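Local coordinates for exodeoxyribonuclease III (Methanosarcina mazei, PDB 5J8N), which probably cleaves DNA at abasic sites and degrades double-stranded DNA from its 3' ends, as a magnesium-dependent member of the AP/ExoA family of repair nucleases, at residues E158-A162 with P198-Y203; Y59-E64 with R93-L98. The protein carries 3 engineered substitutions. The contacts are given in a common frame with arbitrary orientation. Residues are numbered along the deposited sequence.

Contact 1: E158-A162 with P198-Y203; sequences EIDLA and PEGGNY
Two loops meet here, one opening with a 3-10 turn at E158-D160 that is held by a weak L161 N to E158 O bond of 3.4 Å, the other irregular throughout. The CA atoms come closest at I159 and G200 (5.1 Å), with A162 and G201 6.8 Å apart.

The van der Waals contacts form two patches. I159, with chi1 and chi2 both t, extends along the backbone of P198-G200: its CD1 lies 3.1 Å from P198 O and its CG1 3.3 Å from G200 CA, where a CB would collide, so glycine suits the place. Y203 (chi1 m) brings its ring against the backbone of I159-A162, CE1 3.5 Å from L161 CA, while A162 CB, small enough to fit beside the ring, sits 3.9 Å from Y203 CZ.

Polar bridging across the gap is left to water. I159 O accepts from water 1 (2.8 Å), which also donates to N202 O (2.8 Å), and from water 2 (2.7 Å), which accepts from G201 N (2.9 Å) and bonds Y203 OH (2.7 Å). Within its own loop N202 ND2 donates to E199 O (3.0 Å), and G201 takes positive phi (74°), easy for glycine.

These are connecting loops of the DNase I-like fold, the Y203 side chain about 8 Å from that of D222, predicted to matter for catalysis. D160 turns away to salt-bridge R220 and R194 and to accept from K157 N, while backbone bonds of D160 to R220 and A162 to G218 fix this loop along strand 218-227, beside helix 192-196.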
loop_
_atom_site.group_PDB
_atom_site.type_symbol
_atom_site.label_atom_id
_atom_site.label_comp_id
_atom_site.label_asym_id
_atom_site.label_seq_id
_atom_site.Cartn_x
_atom_site.Cartn_y
_atom_site.Cartn_z
ATOM N N GLU A 158 13.606 13.390 3.724
ATOM C CA GLU A 158 14.250 13.953 2.533
ATOM C C GLU A 158 14.877 12.859 1.683
ATOM O O GLU A 158 14.852 12.957 0.454
ATOM C CB GLU A 158 15.283 15.012 2.928
ATOM C CG GLU A 158 14.609 16.295 3.481
ATOM C CD GLU A 158 15.561 17.461 3.619
ATOM O OE1 GLU A 158 16.644 17.412 3.005
ATOM O OE2 GLU A 158 15.221 18.410 4.374
ATOM N N ILE A 159 15.396 11.801 2.307
ATOM C CA ILE A 159 16.017 10.722 1.543
ATOM C C ILE A 159 14.960 9.955 0.730
ATOM O O ILE A 159 15.335 9.183 -0.178
ATOM C CB ILE A 159 16.793 9.770 2.485
ATOM C CG1 ILE A 159 17.791 8.890 1.765
ATOM C CG2 ILE A 159 15.890 8.961 3.394
ATOM C CD1 ILE A 159 18.590 8.061 2.729
ATOM N N ASP A 160 13.661 10.150 1.033
ATOM C CA ASP A 160 12.613 9.406 0.337
ATOM C C ASP A 160 12.129 10.061 -0.953
ATOM O O ASP A 160 11.191 9.569 -1.571
ATOM C CB ASP A 160 11.453 9.164 1.283
ATOM C CG ASP A 160 11.852 8.262 2.421
ATOM O OD1 ASP A 160 12.370 7.159 2.098
ATOM O OD2 ASP A 160 11.695 8.607 3.616
ATOM N N LEU A 161 12.766 11.123 -1.421
ATOM C CA LEU A 161 12.485 11.610 -2.771
ATOM C C LEU A 161 13.704 12.284 -3.354
ATOM O O LEU A 161 14.615 12.706 -2.641
ATOM C CB LEU A 161 11.247 12.559 -2.822
ATOM C CG LEU A 161 11.371 13.980 -2.264
ATOM C CD1 LEU A 161 10.091 14.808 -2.626
ATOM C CD2 LEU A 161 11.523 13.930 -0.721
ATOM N N ALA A 162 13.742 12.356 -4.686
ATOM C CA ALA A 162 14.904 12.908 -5.349
ATOM C C ALA A 162 15.048 14.418 -5.238
ATOM O O ALA A 162 16.178 14.902 -5.261
ATOM C CB ALA A 162 14.900 12.521 -6.847
ATOM N N PRO A 198 19.304 1.719 4.392
ATOM C CA PRO A 198 19.283 3.142 4.736
ATOM C C PRO A 198 19.505 4.092 3.575
ATOM O O PRO A 198 19.489 5.313 3.819
ATOM C CB PRO A 198 20.464 3.256 5.699
ATOM C CG PRO A 198 21.445 2.294 5.142
ATOM C CD PRO A 198 20.632 1.116 4.673
ATOM N N GLU A 199 19.694 3.576 2.372
ATOM C CA GLU A 199 20.211 4.402 1.282
ATOM C C GLU A 199 19.103 5.159 0.550
ATOM O O GLU A 199 17.929 4.736 0.484
ATOM C CB GLU A 199 20.992 3.539 0.305
ATOM C CG GLU A 199 22.155 2.829 0.974
ATOM C CD GLU A 199 22.900 1.873 0.039
ATOM O OE1 GLU A 199 22.532 1.739 -1.149
ATOM O OE2 GLU A 199 23.879 1.255 0.496
ATOM N N GLY A 200 19.483 6.316 0.028
ATOM C CA GLY A 200 18.619 7.082 -0.867
ATOM C C GLY A 200 18.595 6.509 -2.268
ATOM O O GLY A 200 19.185 5.460 -2.545
ATOM N N GLY A 201 17.892 7.197 -3.160
ATOM C CA GLY A 201 17.687 6.714 -4.516
ATOM C C GLY A 201 16.711 5.574 -4.660
ATOM O O GLY A 201 16.534 5.021 -5.744
ATOM N N ASN A 202 16.056 5.220 -3.560
ATOM C CA ASN A 202 15.108 4.122 -3.505
ATOM C C ASN A 202 13.688 4.662 -3.484
ATOM O O ASN A 202 13.226 5.201 -2.451
ATOM C CB ASN A 202 15.387 3.279 -2.258
ATOM C CG ASN A 202 16.602 2.416 -2.431
ATOM O OD1 ASN A 202 16.643 1.592 -3.351
ATOM N ND2 ASN A 202 17.626 2.613 -1.583
ATOM N N TYR A 203 13.040 4.598 -4.668
ATOM C CA TYR A 203 11.741 5.208 -4.855
ATOM C C TYR A 203 10.741 4.210 -5.381
ATOM O O TYR A 203 11.100 3.160 -5.933
ATOM C CB TYR A 203 11.873 6.388 -5.842
ATOM C CG TYR A 203 12.974 7.348 -5.499
ATOM C CD1 TYR A 203 13.087 7.886 -4.217
ATOM C CD2 TYR A 203 13.916 7.729 -6.454
ATOM C CE1 TYR A 203 14.118 8.756 -3.895
ATOM C CE2 TYR A 203 14.949 8.625 -6.165
ATOM C CZ TYR A 203 15.047 9.119 -4.879
ATOM O OH TYR A 203 16.091 9.954 -4.562
HETATM O O HOH W 1 15.184 6.470 -0.899
HETATM O O HOH W 2 17.120 9.763 -2.102
#

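Contact 2: Y59-E64 with R93-L98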
loop_
_atom_site.group_PDB
_atom_site.type_symbol
_atom_site.label_atom_id
_atom_site.label_comp_id
_atom_site.label_asym_id
_atom_site.label_seq_id
_atom_site.Cartn_x
_atom_site.Cartn_y
_atom_site.Cartn_z
ATOM N N TYR A 59 -10.127 -10.680 -3.051
ATOM C CA TYR A 59 -11.113 -9.835 -2.331
ATOM C C TYR A 59 -10.908 -8.413 -2.755
ATOM O O TYR A 59 -9.768 -7.944 -2.779
ATOM C CB TYR A 59 -10.945 -9.969 -0.805
ATOM C CG TYR A 59 -10.960 -11.434 -0.401
ATOM C CD1 TYR A 59 -12.147 -12.109 -0.273
ATOM C CD2 TYR A 59 -9.772 -12.132 -0.249
ATOM C CE1 TYR A 59 -12.152 -13.472 0.028
ATOM C CE2 TYR A 59 -9.793 -13.454 0.032
ATOM C CZ TYR A 59 -10.935 -14.112 0.185
ATOM O OH TYR A 59 -10.958 -15.479 0.415
ATOM N N PHE A 60 -11.977 -7.697 -3.090
ATOM C CA PHE A 60 -11.873 -6.334 -3.584
ATOM C C PHE A 60 -12.868 -5.442 -2.893
ATOM O O PHE A 60 -14.000 -5.922 -2.533
ATOM C CB PHE A 60 -12.172 -6.272 -5.107
ATOM C CG PHE A 60 -11.005 -6.688 -5.958
ATOM C CD1 PHE A 60 -10.768 -8.036 -6.218
ATOM C CD2 PHE A 60 -10.075 -5.729 -6.383
ATOM C CE1 PHE A 60 -9.634 -8.398 -6.999
ATOM C CE2 PHE A 60 -8.967 -6.070 -7.169
ATOM C CZ PHE A 60 -8.757 -7.417 -7.469
ATOM N N VAL A 61 -12.518 -4.170 -2.786
ATOM C CA VAL A 61 -13.502 -3.151 -2.353
ATOM C C VAL A 61 -13.453 -2.047 -3.386
ATOM O O VAL A 61 -12.364 -1.667 -3.882
ATOM C CB VAL A 61 -13.221 -2.648 -0.933
ATOM C CG1 VAL A 61 -11.950 -1.938 -0.814
ATOM C CG2 VAL A 61 -14.407 -1.749 -0.428
ATOM N N SER A 62 -14.635 -1.594 -3.748
ATOM C CA SER A 62 -14.834 -0.474 -4.674
ATOM C C SER A 62 -15.314 0.770 -3.945
ATOM O O SER A 62 -16.091 0.680 -2.954
ATOM C CB SER A 62 -15.909 -0.802 -5.689
ATOM O OG SER A 62 -15.465 -1.529 -6.845
ATOM N N ALA A 63 -14.908 1.931 -4.457
ATOM C CA ALA A 63 -15.470 3.180 -4.027
ATOM C C ALA A 63 -16.879 3.319 -4.512
ATOM O O ALA A 63 -17.288 2.665 -5.476
ATOM C CB ALA A 63 -14.640 4.345 -4.559
ATOM N N GLU A 64 -17.661 4.197 -3.867
ATOM C CA GLU A 64 -18.959 4.577 -4.401
ATOM C C GLU A 64 -18.846 5.320 -5.720
ATOM O O GLU A 64 -19.599 5.056 -6.626
ATOM C CB GLU A 64 -19.733 5.430 -3.371
ATOM C CG GLU A 64 -20.117 4.635 -2.127
ATOM C CD GLU A 64 -21.133 5.339 -1.218
ATOM O OE1 GLU A 64 -21.261 6.592 -1.261
ATOM O OE2 GLU A 64 -21.790 4.613 -0.437
ATOM N N ARG A 93 -16.627 4.749 2.274
ATOM C CA ARG A 93 -17.325 4.943 1.009
ATOM C C ARG A 93 -16.333 5.230 -0.143
ATOM O O ARG A 93 -16.737 5.271 -1.310
ATOM C CB ARG A 93 -18.359 6.068 1.114
ATOM C CG ARG A 93 -17.834 7.501 0.903
ATOM C CD ARG A 93 -18.972 8.564 0.687
ATOM N NE ARG A 93 -19.609 9.002 1.929
ATOM C CZ ARG A 93 -19.708 10.270 2.348
ATOM N NH1 ARG A 93 -19.213 11.273 1.639
ATOM N NH2 ARG A 93 -20.311 10.535 3.494
ATOM N N GLU A 94 -15.067 5.454 0.179
ATOM C CA GLU A 94 -14.064 5.687 -0.866
ATOM C C GLU A 94 -13.283 4.437 -1.224
ATOM O O GLU A 94 -12.430 4.484 -2.107
ATOM C CB GLU A 94 -13.134 6.824 -0.464
ATOM C CG GLU A 94 -13.882 8.161 -0.432
ATOM C CD GLU A 94 -12.966 9.382 -0.547
ATOM O OE1 GLU A 94 -11.725 9.264 -0.697
ATOM O OE2 GLU A 94 -13.531 10.514 -0.390
ATOM N N GLY A 95 -13.575 3.311 -0.603
ATOM C CA GLY A 95 -12.977 2.035 -1.027
ATOM C C GLY A 95 -11.479 1.999 -1.004
ATOM O O GLY A 95 -10.834 1.445 -1.938
ATOM N N ARG A 96 -10.907 2.473 0.102
ATOM C CA ARG A 96 -9.473 2.614 0.258
ATOM C C ARG A 96 -8.840 1.622 1.197
ATOM O O ARG A 96 -7.628 1.670 1.366
ATOM C CB ARG A 96 -9.162 4.018 0.828
ATOM C CG ARG A 96 -9.516 5.138 -0.094
ATOM C CD ARG A 96 -9.193 6.463 0.607
ATOM N NE ARG A 96 -9.526 7.465 -0.372
ATOM C CZ ARG A 96 -8.755 7.769 -1.387
ATOM N NH1 ARG A 96 -7.556 7.209 -1.496
ATOM N NH2 ARG A 96 -9.173 8.680 -2.288
ATOM N N PHE A 97 -9.626 0.739 1.830
ATOM C CA PHE A 97 -9.145 -0.021 2.973
ATOM C C PHE A 97 -9.718 -1.407 2.924
ATOM O O PHE A 97 -10.936 -1.599 2.904
ATOM C CB PHE A 97 -9.570 0.705 4.249
ATOM C CG PHE A 97 -9.134 0.067 5.519
ATOM C CD1 PHE A 97 -9.820 -1.003 6.044
ATOM C CD2 PHE A 97 -8.032 0.602 6.220
ATOM C CE1 PHE A 97 -9.418 -1.569 7.327
ATOM C CE2 PHE A 97 -7.651 0.061 7.466
ATOM C CZ PHE A 97 -8.328 -1.030 7.960
ATOM N N LEU A 98 -8.826 -2.376 2.946
ATOM C CA LEU A 98 -9.252 -3.786 2.958
ATOM C C LEU A 98 -8.432 -4.591 3.943
ATOM O O LEU A 98 -7.185 -4.673 3.809
ATOM C CB LEU A 98 -9.129 -4.342 1.519
ATOM C CG LEU A 98 -9.474 -5.805 1.350
ATOM C CD1 LEU A 98 -10.885 -5.985 1.654
ATOM C CD2 LEU A 98 -9.180 -6.247 -0.108
#
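The backbone of Y59-V61 is extended, the end of strand 57-61, and S62 and A63 carry it on into a loop. Facing it, R93-R96 forms the turn between helix 89-92 and strand 97-101, which F97 and L98 begin. Among CA atoms the segments are nearest at A63 and G95, 4.1 Å apart. G95 is the first residue to leave helical angles after that helix, with phi/psi of 58/47°, a region glycine enters easily. A CB on it would point at the other segment and strike A63 N and S62 C, so the close approach also depends on its lacking a side chain. Beside it, E64 N donates an almost straight hydrogen bond to R93 O (2.9 Å, 177°), and A63 CB, a small group, lies 3.3 Å from E94 O.

Farther along the strands, V61 and L98 reach into the gap. Their apolar contacts are V61 CG1 to L98 CB (4.4 Å) and L98 CD2 to Y59 CB (4.2 Å); both also pack on backbone carbonyls, the branched V61 with CG1 3.7 Å from G95 O and the longer L98 with CD2 3.2 Å from Y59 O. At the exposed end, E64 OE1 lies 4.3 Å from R93 NE, beyond salt-bridge range; R93 pairs instead with E89. E94 turns away to bind R96 (OE1 to NE, 2.9 Å) and R121.

Strands 57-61 and 97-101 belong to different sheets, so V61 and L98 pack face to face in the manner of the two-sheet sandwich of the DNase I-like fold, while the turn at G95 joins the sheets at an end of it, with E94 near the predicted active-site Y111.

How the contacts relate
Both contacts are partly buried and lie on opposite sides of the chain's centre, their own centres 30 Å apart and their nearest atoms about 19 Å apart. Contact 2 joins the ends of strands from two sheets, and its apolar contacts run inward between them. Contact 1 joins two loops next to strand 218-227, farther from the middle of the chain. The chemistry follows: contact 2 has one direct backbone hydrogen bond, whereas contact 1 spans its gap with two ordered waters. G95 faces the opposite segment, while G200 lies beside I159. Side chain to side chain, Y203 is about 9 Å from H248 and E94 about 7 Å from Y111, both predicted catalytic residues.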